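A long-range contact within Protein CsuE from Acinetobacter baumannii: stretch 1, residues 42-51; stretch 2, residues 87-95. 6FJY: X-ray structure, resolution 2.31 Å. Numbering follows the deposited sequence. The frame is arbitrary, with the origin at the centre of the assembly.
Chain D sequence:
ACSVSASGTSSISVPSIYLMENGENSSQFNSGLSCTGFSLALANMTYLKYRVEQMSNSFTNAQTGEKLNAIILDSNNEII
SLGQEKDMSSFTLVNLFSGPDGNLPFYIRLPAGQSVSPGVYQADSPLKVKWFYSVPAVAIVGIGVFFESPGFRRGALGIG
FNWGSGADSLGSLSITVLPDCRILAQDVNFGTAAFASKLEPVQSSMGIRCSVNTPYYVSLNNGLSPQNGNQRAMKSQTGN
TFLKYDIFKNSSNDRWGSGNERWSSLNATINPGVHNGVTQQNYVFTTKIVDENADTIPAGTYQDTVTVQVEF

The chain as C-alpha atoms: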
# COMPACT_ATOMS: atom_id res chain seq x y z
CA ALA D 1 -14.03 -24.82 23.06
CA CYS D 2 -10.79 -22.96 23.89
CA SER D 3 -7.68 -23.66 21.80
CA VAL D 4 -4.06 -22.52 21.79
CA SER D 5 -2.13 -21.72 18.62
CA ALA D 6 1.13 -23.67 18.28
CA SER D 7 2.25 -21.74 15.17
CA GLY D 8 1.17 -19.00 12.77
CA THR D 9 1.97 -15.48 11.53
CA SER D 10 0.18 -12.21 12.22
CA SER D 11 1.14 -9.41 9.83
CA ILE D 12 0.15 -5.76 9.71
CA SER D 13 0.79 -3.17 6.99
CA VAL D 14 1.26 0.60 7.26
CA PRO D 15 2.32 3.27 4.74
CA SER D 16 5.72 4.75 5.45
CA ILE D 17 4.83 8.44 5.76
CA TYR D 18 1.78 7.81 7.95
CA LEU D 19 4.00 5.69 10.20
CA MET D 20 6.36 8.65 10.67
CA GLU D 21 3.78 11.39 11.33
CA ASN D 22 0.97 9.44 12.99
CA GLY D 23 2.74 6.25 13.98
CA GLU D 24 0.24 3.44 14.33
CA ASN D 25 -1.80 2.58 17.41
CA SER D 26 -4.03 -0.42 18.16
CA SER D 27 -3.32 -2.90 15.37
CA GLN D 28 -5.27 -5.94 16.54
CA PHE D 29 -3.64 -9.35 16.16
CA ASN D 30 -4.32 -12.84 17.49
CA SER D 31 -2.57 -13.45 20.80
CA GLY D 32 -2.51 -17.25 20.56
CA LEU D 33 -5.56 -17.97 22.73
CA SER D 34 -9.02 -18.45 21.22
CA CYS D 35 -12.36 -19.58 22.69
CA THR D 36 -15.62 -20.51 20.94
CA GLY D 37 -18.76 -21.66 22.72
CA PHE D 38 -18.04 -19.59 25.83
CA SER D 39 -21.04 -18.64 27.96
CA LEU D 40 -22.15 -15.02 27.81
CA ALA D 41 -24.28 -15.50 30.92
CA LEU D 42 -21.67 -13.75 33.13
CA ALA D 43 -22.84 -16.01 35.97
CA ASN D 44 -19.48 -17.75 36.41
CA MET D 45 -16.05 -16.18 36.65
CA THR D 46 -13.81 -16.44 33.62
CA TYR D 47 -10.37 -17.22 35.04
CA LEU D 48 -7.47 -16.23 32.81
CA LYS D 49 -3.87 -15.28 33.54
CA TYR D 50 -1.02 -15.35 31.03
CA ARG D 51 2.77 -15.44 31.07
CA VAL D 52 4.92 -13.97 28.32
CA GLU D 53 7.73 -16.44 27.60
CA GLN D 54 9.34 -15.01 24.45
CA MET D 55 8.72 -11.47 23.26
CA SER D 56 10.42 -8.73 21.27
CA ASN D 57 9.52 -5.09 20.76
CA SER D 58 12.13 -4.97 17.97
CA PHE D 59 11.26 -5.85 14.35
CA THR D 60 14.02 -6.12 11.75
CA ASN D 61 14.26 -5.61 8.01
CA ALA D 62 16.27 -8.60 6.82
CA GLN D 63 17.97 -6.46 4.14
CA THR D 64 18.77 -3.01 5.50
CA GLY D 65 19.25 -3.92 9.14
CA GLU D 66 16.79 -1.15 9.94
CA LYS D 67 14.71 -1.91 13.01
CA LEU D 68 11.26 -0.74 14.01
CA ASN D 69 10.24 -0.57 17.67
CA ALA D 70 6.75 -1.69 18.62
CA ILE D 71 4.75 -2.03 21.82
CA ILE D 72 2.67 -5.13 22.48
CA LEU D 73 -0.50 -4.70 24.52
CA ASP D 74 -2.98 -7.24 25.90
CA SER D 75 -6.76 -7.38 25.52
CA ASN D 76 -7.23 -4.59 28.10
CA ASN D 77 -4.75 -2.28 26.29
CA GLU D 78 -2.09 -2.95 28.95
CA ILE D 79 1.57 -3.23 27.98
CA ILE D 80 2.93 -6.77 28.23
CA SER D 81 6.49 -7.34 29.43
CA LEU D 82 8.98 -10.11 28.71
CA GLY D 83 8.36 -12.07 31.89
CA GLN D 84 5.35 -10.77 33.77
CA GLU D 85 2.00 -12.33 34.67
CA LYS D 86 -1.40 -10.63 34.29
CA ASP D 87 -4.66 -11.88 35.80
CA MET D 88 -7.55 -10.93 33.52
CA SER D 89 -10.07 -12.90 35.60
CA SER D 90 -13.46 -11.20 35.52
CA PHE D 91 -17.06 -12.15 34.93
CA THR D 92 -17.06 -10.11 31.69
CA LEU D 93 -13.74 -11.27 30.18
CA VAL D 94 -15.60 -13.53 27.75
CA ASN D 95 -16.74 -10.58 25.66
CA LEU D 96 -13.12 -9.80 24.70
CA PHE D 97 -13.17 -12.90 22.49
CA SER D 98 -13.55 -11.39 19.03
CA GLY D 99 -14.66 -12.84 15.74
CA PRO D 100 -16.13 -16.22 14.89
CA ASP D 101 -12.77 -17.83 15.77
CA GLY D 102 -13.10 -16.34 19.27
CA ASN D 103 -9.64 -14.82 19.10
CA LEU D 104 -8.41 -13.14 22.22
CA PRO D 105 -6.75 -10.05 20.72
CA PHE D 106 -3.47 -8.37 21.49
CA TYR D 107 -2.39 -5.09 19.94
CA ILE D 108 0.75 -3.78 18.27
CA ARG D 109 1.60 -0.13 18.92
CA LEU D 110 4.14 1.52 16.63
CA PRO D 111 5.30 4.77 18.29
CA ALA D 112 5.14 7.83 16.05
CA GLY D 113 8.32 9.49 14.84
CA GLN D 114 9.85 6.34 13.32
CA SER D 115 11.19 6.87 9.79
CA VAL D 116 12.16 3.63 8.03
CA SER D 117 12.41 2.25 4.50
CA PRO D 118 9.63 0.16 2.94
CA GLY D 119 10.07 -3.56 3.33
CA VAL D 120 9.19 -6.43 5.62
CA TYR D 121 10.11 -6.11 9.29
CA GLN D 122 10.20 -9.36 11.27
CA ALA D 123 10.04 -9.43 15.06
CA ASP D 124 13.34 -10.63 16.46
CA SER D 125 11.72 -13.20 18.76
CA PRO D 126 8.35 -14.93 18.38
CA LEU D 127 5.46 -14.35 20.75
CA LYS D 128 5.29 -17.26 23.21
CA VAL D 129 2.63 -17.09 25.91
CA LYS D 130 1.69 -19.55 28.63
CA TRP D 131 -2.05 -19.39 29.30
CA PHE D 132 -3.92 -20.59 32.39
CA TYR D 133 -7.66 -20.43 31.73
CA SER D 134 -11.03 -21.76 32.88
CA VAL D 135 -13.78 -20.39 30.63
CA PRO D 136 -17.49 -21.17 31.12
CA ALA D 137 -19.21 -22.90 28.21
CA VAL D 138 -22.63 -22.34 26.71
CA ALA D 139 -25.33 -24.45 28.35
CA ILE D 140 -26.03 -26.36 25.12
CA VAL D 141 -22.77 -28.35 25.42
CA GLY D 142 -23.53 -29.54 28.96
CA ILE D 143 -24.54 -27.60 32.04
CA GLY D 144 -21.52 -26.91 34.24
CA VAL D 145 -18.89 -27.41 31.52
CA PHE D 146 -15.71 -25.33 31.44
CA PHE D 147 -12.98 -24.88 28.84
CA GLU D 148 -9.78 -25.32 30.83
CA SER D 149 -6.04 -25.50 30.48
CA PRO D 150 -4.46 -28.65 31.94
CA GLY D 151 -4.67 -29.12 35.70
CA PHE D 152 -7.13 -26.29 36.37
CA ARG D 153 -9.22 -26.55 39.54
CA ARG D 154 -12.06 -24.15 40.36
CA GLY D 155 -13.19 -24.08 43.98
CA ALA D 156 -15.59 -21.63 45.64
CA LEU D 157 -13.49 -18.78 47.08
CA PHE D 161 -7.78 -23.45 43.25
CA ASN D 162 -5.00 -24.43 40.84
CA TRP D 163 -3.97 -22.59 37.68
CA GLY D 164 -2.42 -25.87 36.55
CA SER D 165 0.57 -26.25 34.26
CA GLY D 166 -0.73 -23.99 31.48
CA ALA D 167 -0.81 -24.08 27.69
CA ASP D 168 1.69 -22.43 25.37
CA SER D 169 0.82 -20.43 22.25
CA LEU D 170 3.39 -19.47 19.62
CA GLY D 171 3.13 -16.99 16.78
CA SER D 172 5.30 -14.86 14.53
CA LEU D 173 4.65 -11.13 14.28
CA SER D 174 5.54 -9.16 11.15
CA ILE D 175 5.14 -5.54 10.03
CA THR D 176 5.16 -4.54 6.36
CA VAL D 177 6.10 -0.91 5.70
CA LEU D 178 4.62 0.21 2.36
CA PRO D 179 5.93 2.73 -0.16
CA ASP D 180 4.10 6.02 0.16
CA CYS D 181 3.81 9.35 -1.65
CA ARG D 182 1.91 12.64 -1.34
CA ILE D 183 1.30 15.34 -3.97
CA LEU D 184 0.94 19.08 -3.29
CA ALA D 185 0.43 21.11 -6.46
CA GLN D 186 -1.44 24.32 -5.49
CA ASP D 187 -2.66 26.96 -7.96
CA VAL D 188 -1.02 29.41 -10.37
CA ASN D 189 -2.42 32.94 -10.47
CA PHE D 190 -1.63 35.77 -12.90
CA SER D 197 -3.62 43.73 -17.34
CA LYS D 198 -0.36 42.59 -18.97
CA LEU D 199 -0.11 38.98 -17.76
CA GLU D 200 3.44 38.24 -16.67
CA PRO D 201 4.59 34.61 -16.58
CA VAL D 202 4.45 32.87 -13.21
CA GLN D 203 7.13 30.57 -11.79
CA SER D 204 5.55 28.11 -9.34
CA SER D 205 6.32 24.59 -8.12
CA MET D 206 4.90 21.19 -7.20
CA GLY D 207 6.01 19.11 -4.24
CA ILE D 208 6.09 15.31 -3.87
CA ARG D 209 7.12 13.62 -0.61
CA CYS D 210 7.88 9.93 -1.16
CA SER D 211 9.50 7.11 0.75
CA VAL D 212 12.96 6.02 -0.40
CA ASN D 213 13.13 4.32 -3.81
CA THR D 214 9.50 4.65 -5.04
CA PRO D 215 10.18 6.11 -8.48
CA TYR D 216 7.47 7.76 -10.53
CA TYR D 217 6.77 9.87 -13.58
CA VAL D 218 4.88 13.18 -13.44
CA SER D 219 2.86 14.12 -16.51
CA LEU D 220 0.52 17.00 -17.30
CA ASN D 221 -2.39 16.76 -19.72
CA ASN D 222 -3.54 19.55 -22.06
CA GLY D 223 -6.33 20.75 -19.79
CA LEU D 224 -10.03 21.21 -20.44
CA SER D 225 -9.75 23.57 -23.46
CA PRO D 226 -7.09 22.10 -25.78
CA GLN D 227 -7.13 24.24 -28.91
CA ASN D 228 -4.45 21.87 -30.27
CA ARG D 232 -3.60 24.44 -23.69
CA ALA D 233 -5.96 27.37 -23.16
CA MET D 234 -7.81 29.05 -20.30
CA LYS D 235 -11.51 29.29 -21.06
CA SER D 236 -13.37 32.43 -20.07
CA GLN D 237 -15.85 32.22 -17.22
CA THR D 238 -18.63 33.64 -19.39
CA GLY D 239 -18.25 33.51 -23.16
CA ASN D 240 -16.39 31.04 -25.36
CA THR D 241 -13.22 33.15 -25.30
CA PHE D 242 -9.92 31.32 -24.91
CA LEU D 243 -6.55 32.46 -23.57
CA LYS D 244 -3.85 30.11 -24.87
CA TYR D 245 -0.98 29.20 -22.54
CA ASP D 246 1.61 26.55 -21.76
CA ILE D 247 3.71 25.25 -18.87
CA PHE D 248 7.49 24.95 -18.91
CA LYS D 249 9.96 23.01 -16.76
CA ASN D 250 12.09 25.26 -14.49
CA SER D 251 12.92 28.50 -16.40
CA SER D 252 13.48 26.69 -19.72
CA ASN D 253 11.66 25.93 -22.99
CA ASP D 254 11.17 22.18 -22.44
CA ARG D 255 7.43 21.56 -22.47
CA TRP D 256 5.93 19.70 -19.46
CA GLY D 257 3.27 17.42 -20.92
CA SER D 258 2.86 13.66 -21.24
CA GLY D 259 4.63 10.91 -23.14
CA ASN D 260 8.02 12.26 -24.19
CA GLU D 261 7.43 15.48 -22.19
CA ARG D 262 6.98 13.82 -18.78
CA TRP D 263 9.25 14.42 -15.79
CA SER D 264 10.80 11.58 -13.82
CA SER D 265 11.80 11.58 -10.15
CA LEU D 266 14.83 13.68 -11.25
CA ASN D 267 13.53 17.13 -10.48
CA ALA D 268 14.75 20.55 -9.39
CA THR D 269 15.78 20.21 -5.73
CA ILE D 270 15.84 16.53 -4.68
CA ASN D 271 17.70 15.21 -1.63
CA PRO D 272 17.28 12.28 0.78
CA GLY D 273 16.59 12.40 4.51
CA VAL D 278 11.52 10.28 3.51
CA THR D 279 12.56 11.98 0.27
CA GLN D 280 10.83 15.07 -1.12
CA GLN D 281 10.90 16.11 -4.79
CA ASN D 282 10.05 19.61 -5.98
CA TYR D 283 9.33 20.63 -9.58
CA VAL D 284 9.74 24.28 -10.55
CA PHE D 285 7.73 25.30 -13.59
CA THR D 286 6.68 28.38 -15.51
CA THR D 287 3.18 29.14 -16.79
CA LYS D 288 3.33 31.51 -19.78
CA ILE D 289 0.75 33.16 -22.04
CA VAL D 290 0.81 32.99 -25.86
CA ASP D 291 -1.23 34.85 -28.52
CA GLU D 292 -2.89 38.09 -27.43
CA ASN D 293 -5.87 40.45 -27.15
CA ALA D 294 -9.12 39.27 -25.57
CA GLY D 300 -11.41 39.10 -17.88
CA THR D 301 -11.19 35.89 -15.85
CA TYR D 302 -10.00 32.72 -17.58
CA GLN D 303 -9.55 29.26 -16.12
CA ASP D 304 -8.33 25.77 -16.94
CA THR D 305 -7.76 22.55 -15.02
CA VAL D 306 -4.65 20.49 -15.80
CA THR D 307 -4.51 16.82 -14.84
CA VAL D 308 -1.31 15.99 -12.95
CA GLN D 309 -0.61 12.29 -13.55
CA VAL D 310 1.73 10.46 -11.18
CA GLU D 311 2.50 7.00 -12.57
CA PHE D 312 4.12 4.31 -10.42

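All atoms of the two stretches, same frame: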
# COMPACT_ATOMS: atom_id res chain seq x y z
N LEU D 42 -22.39 -14.51 32.11
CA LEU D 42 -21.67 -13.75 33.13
C LEU D 42 -21.94 -14.26 34.53
O LEU D 42 -21.62 -13.58 35.51
CB LEU D 42 -21.97 -12.25 33.04
CG LEU D 42 -21.87 -11.64 31.62
CD1 LEU D 42 -21.92 -10.10 31.67
CD2 LEU D 42 -20.64 -12.12 30.87
N ALA D 43 -22.50 -15.47 34.66
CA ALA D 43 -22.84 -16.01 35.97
C ALA D 43 -21.65 -16.66 36.65
O ALA D 43 -21.66 -16.83 37.87
CB ALA D 43 -23.96 -17.03 35.83
N ASN D 44 -20.63 -17.03 35.88
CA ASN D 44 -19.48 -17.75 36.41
C ASN D 44 -18.22 -17.05 35.95
O ASN D 44 -18.08 -16.66 34.79
CB ASN D 44 -19.49 -19.22 35.95
CG ASN D 44 -20.70 -19.98 36.46
OD1 ASN D 44 -21.08 -19.86 37.63
ND2 ASN D 44 -21.33 -20.75 35.59
N MET D 45 -17.30 -16.88 36.90
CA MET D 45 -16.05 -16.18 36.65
C MET D 45 -15.31 -16.81 35.48
O MET D 45 -15.24 -18.04 35.36
CB MET D 45 -15.18 -16.22 37.90
CG MET D 45 -13.95 -15.36 37.84
SD MET D 45 -14.33 -13.64 38.16
CE MET D 45 -12.77 -13.16 38.83
N THR D 46 -14.74 -15.97 34.64
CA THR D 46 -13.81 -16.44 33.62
C THR D 46 -12.41 -16.23 34.18
O THR D 46 -11.94 -15.09 34.29
CB THR D 46 -14.00 -15.69 32.31
OG1 THR D 46 -15.38 -15.75 31.91
CG2 THR D 46 -13.10 -16.29 31.23
N TYR D 47 -11.74 -17.32 34.56
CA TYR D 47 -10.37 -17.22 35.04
C TYR D 47 -9.42 -17.24 33.85
O TYR D 47 -9.55 -18.08 32.96
CB TYR D 47 -10.03 -18.34 36.00
CG TYR D 47 -10.83 -18.34 37.28
CD1 TYR D 47 -10.47 -17.56 38.36
CD2 TYR D 47 -11.95 -19.15 37.41
CE1 TYR D 47 -11.21 -17.57 39.53
CE2 TYR D 47 -12.69 -19.17 38.57
CZ TYR D 47 -12.31 -18.38 39.63
OH TYR D 47 -13.06 -18.41 40.78
N LEU D 48 -8.49 -16.29 33.85
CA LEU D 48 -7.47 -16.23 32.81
C LEU D 48 -6.31 -15.38 33.31
O LEU D 48 -6.50 -14.20 33.63
CB LEU D 48 -8.03 -15.65 31.52
CG LEU D 48 -7.21 -15.92 30.25
CD1 LEU D 48 -8.13 -15.95 29.05
CD2 LEU D 48 -6.12 -14.89 30.05
N LYS D 49 -5.13 -15.99 33.40
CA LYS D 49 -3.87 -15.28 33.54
C LYS D 49 -2.91 -15.82 32.49
O LYS D 49 -3.03 -16.96 32.05
CB LYS D 49 -3.29 -15.41 34.96
CG LYS D 49 -2.36 -16.60 35.19
CD LYS D 49 -1.82 -16.62 36.64
CE LYS D 49 -0.80 -17.74 36.85
NZ LYS D 49 -0.39 -17.93 38.28
N TYR D 50 -1.98 -14.97 32.06
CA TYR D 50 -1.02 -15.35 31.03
C TYR D 50 0.39 -15.03 31.49
O TYR D 50 0.61 -14.29 32.45
CB TYR D 50 -1.30 -14.67 29.67
CG TYR D 50 -1.15 -13.16 29.63
CD1 TYR D 50 0.07 -12.57 29.33
CD2 TYR D 50 -2.23 -12.32 29.87
CE1 TYR D 50 0.21 -11.18 29.28
CE2 TYR D 50 -2.10 -10.95 29.82
CZ TYR D 50 -0.88 -10.38 29.53
OH TYR D 50 -0.77 -9.02 29.49
N ARG D 51 1.35 -15.64 30.80
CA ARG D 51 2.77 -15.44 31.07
C ARG D 51 3.48 -15.29 29.74
O ARG D 51 3.42 -16.20 28.90
CB ARG D 51 3.35 -16.62 31.87
CG ARG D 51 4.83 -16.47 32.21
CD ARG D 51 5.46 -17.82 32.57
NE ARG D 51 4.73 -18.49 33.64
CZ ARG D 51 5.00 -19.72 34.09
NH1 ARG D 51 5.99 -20.44 33.57
NH2 ARG D 51 4.27 -20.23 35.07
N ASP D 87 -3.43 -11.16 35.50
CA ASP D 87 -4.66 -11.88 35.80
C ASP D 87 -5.83 -11.08 35.24
O ASP D 87 -6.20 -10.04 35.80
CB ASP D 87 -4.79 -12.08 37.31
CG ASP D 87 -5.92 -13.02 37.68
OD1 ASP D 87 -6.74 -13.34 36.80
OD2 ASP D 87 -5.98 -13.44 38.85
N MET D 88 -6.40 -11.56 34.14
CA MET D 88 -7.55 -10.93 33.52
C MET D 88 -8.87 -11.44 34.07
O MET D 88 -9.92 -11.07 33.53
CB MET D 88 -7.52 -11.17 32.01
CG MET D 88 -6.29 -10.68 31.30
SD MET D 88 -6.47 -11.02 29.54
CE MET D 88 -5.20 -9.95 28.91
N SER D 89 -8.86 -12.26 35.11
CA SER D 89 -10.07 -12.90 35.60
C SER D 89 -11.15 -11.87 35.92
O SER D 89 -10.96 -11.01 36.79
CB SER D 89 -9.78 -13.75 36.83
OG SER D 89 -8.86 -14.79 36.53
N SER D 90 -12.26 -11.96 35.21
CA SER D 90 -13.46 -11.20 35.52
C SER D 90 -14.65 -11.98 35.02
O SER D 90 -14.51 -12.98 34.30
CB SER D 90 -13.44 -9.81 34.89
OG SER D 90 -13.87 -9.88 33.54
N PHE D 91 -15.84 -11.53 35.41
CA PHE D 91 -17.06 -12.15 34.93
C PHE D 91 -17.39 -11.75 33.50
O PHE D 91 -18.21 -12.42 32.87
CB PHE D 91 -18.22 -11.80 35.86
CG PHE D 91 -18.18 -12.51 37.18
CD1 PHE D 91 -17.40 -12.04 38.22
CD2 PHE D 91 -18.92 -13.66 37.38
CE1 PHE D 91 -17.37 -12.70 39.44
CE2 PHE D 91 -18.89 -14.32 38.59
CZ PHE D 91 -18.11 -13.84 39.62
N THR D 92 -16.76 -10.69 32.99
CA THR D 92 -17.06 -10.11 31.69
C THR D 92 -15.96 -10.35 30.67
O THR D 92 -16.09 -9.91 29.52
CB THR D 92 -17.30 -8.60 31.82
OG1 THR D 92 -16.03 -7.93 31.93
CG2 THR D 92 -18.14 -8.27 33.04
N LEU D 93 -14.87 -11.02 31.06
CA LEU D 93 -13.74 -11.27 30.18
C LEU D 93 -14.13 -11.98 28.89
O LEU D 93 -13.43 -11.82 27.87
CB LEU D 93 -12.69 -12.10 30.92
CG LEU D 93 -11.39 -12.37 30.19
CD1 LEU D 93 -10.78 -11.07 29.70
CD2 LEU D 93 -10.45 -13.08 31.12
N VAL D 94 -15.21 -12.75 28.91
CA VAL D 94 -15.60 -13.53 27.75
C VAL D 94 -15.93 -12.62 26.57
O VAL D 94 -15.78 -13.03 25.41
CB VAL D 94 -16.78 -14.46 28.09
CG1 VAL D 94 -16.26 -15.80 28.61
CG2 VAL D 94 -17.70 -13.81 29.11
N ASN D 95 -16.36 -11.38 26.82
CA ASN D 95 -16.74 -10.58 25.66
C ASN D 95 -15.54 -9.87 25.02
O ASN D 95 -15.74 -9.07 24.10
CB ASN D 95 -17.87 -9.61 26.00
CG ASN D 95 -17.51 -8.63 27.07
OD1 ASN D 95 -16.39 -8.13 27.14
ND2 ASN D 95 -18.48 -8.32 27.92

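Where two antiparallel segments pair through only a few backbone hydrogen bonds, side chains commonly supply the rest of the contact, and this pair from CsuE is a clear example. The two stretches bury 807 Å² between them, and Phe91, Leu42 and Thr46 account for the largest shares.

Thr46 anchors the backbone pairing. Its N donates to Ser90 O at 3.0 Å, while the return bond, from Ser90 N to Thr46 O, is weak at 3.3 Å. Thr46 O also lies 3.2 Å from Ser89 CA in a CA-H...O contact. Further along, the ladder is interrupted: Leu48 N donates to a side chain, Ser89 OG, at 3.1 Å. That hydroxyl is itself a donor to Asp87 OD1, 2.6 Å from Ser89 OG, so one serine links a strand amide to a carboxylate. Met88 N then donates to Leu48 O at 2.7 Å, and Lys49 and Asp87 form a non-hydrogen-bonded pair.

The CA-to-CB bond of Phe91 points sideways to stretch 1, yet its ring reaches in to it. Met45 packs on it: CB sits over the ring face, 4.3 Å from the centroid, and the sulfur approaches obliquely, with Met45 SD 3.4 Å from Phe91 CE1. The polarizable thioether suits such an aromatic partner. Ala43 O meets the ring at its edge, 3.8 Å from Phe91 CE2.

Leu42 also starts sideways and bends in, its CD2 reaching 3.2 Å from Phe91 O and 3.8 Å from Val94 CG2.

The CA-to-CB bond of Thr46 points toward stretch 2, and its OG1 lies 3.4 Å from Val94 CG1. Beside it, Leu48 CB packs 3.6 Å from Leu93 CD2, and Tyr50 CE2 meets Met88 CE at 3.4 Å, extending the apolar contact along the strand. A few backbone bonds thus accompany the antiparallel register, and side chains supply much of the remaining contact.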